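Hydroquinone dioxygenase large subunit (Pseudomonas sp., PDB 4ZXA) forms with its small subunit a two-subunit, iron(II)-dependent hydroquinone 1,2-dioxygenase of the cupin type, which opens the aromatic ring of hydroquinone with dioxygen. Local coordinates at the interface of chains B and A. Residues are numbered along the deposited sequence; one frame, centred on the assembly and turned at random. Chains: chain A, Hydroquinone dioxygenase large subunit; chain B, Hydroquinone dioxygenase small subunit.

The interface of chains B and A. Residues chain B 82, 129, 151; chain A 235-238, 241-243.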
# COMPACT_ATOMS: atom_id res chain seq x y z
N PHE B 82 37.13 -1.27 -15.77
CA PHE B 82 36.16 -0.48 -16.51
C PHE B 82 36.17 0.96 -16.03
O PHE B 82 36.48 1.23 -14.88
CB PHE B 82 34.77 -1.07 -16.34
CG PHE B 82 34.66 -2.48 -16.81
CD1 PHE B 82 34.33 -2.76 -18.13
CD2 PHE B 82 34.90 -3.54 -15.94
CE1 PHE B 82 34.22 -4.07 -18.58
CE2 PHE B 82 34.81 -4.85 -16.38
CZ PHE B 82 34.47 -5.13 -17.70
N GLN B 129 30.90 4.66 -21.00
CA GLN B 129 31.68 3.60 -20.38
C GLN B 129 32.60 2.97 -21.44
O GLN B 129 32.22 2.82 -22.61
CB GLN B 129 30.72 2.55 -19.78
CG GLN B 129 31.36 1.33 -19.13
CD GLN B 129 30.33 0.40 -18.48
OE1 GLN B 129 29.52 0.82 -17.65
NE2 GLN B 129 30.37 -0.88 -18.85
N GLN B 151 35.95 0.76 -11.99
CA GLN B 151 35.67 -0.54 -11.38
C GLN B 151 36.89 -1.45 -11.49
O GLN B 151 37.32 -1.80 -12.59
CB GLN B 151 34.48 -1.18 -12.06
CG GLN B 151 34.18 -2.60 -11.60
CD GLN B 151 33.19 -3.27 -12.53
OE1 GLN B 151 33.00 -2.81 -13.66
NE2 GLN B 151 32.54 -4.33 -12.06
N THR A 235 26.15 -4.63 -16.35
CA THR A 235 26.72 -3.88 -17.46
C THR A 235 28.25 -3.90 -17.52
O THR A 235 28.82 -3.40 -18.46
CB THR A 235 26.25 -2.40 -17.50
OG1 THR A 235 26.48 -1.77 -16.23
CG2 THR A 235 24.76 -2.30 -17.85
N SER A 236 28.90 -4.47 -16.51
CA SER A 236 30.33 -4.72 -16.60
C SER A 236 30.77 -5.75 -15.57
O SER A 236 30.31 -5.74 -14.41
CB SER A 236 31.14 -3.42 -16.45
OG SER A 236 30.93 -2.81 -15.19
N VAL A 237 31.67 -6.63 -15.99
CA VAL A 237 32.13 -7.72 -15.15
C VAL A 237 33.63 -7.62 -14.90
O VAL A 237 34.43 -7.70 -15.82
CB VAL A 237 31.81 -9.08 -15.80
CG1 VAL A 237 32.25 -10.23 -14.89
CG2 VAL A 237 30.33 -9.17 -16.12
N CYS A 238 34.01 -7.46 -13.63
CA CYS A 238 35.40 -7.51 -13.23
C CYS A 238 35.58 -8.65 -12.20
O CYS A 238 35.58 -8.42 -10.98
CB CYS A 238 35.84 -6.17 -12.65
SG CYS A 238 37.50 -6.17 -11.93
N SER A 241 33.20 -8.88 -9.10
CA SER A 241 32.61 -7.55 -9.05
C SER A 241 31.70 -7.30 -10.25
O SER A 241 32.15 -7.38 -11.40
CB SER A 241 33.71 -6.50 -9.02
OG SER A 241 33.17 -5.20 -9.16
N LEU A 242 30.42 -7.03 -9.99
CA LEU A 242 29.46 -6.75 -11.05
C LEU A 242 28.82 -5.36 -10.91
O LEU A 242 28.29 -5.00 -9.84
CB LEU A 242 28.36 -7.81 -11.10
CG LEU A 242 28.71 -9.29 -11.04
CD1 LEU A 242 27.44 -10.13 -10.93
CD2 LEU A 242 29.53 -9.72 -12.24
N PHE A 243 28.87 -4.58 -11.98
CA PHE A 243 28.08 -3.36 -12.04
C PHE A 243 26.68 -3.71 -12.57
O PHE A 243 26.54 -4.21 -13.68
CB PHE A 243 28.78 -2.31 -12.91
CG PHE A 243 29.70 -1.41 -12.15
CD1 PHE A 243 30.06 -1.71 -10.84
CD2 PHE A 243 30.20 -0.25 -12.73
CE1 PHE A 243 30.91 -0.86 -10.12
CE2 PHE A 243 31.05 0.59 -12.01
CZ PHE A 243 31.40 0.29 -10.71
O HOH W 1 28.79 -0.74 -15.60
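B:Gln151 of the small subunit lays its terminal amide flat over the ring of A:Phe243, the two planes 6° apart. This is a heteromeric contact between the subunits of a cupin-type dioxygenase, where strands 81-87, 128-132 and 145-153 of chain B meet strands 236-238 and 241-249 of chain A and the loop residue A:Thr235 that leads into the first of them. The chain of B:Gln151 is extended, CG anti to the backbone N, and runs past A:Phe243 in the opposite direction, its CB 3.7 Å from CZ at the ring tip. Its CD lies 3.9 Å from the ring centroid. Both ends of the amide are gripped. Its carbonyl OE1 accepts from the hydroxyl OG of A:Ser236 at 2.6 Å, with the donor tilted from the carbonyl plane. NE2 gives a nearly straight bond, 175° at H, to the hydroxyl OG of A:Ser241, which lies in the amide plane. These bonds and the stack fix the amide's rotation, while CB of A:Cys238 covers the opposite face, sandwiching the amide between it and the A:Phe243 ring.

A:Ser236 also sets its CB over the centre of the B:Phe82 ring, 3.5 Å from the centroid. With chi1 62°, OG of A:Ser236 sits between its backbone N and carbonyl carbon, turned towards B:Gln151.

Farther along, B:Gln129 donates from NE2 to the backbone O of A:Thr235 at 3.0 Å, approaching from above the carbonyl plane. Its OE1 meets a water 2.7 Å away, water 1, which also bonds OG1 of A:Thr235 and OG of A:Ser236. That water lies at the edge of the A:Phe243 ring and links the two glutamine sites through A:Ser236.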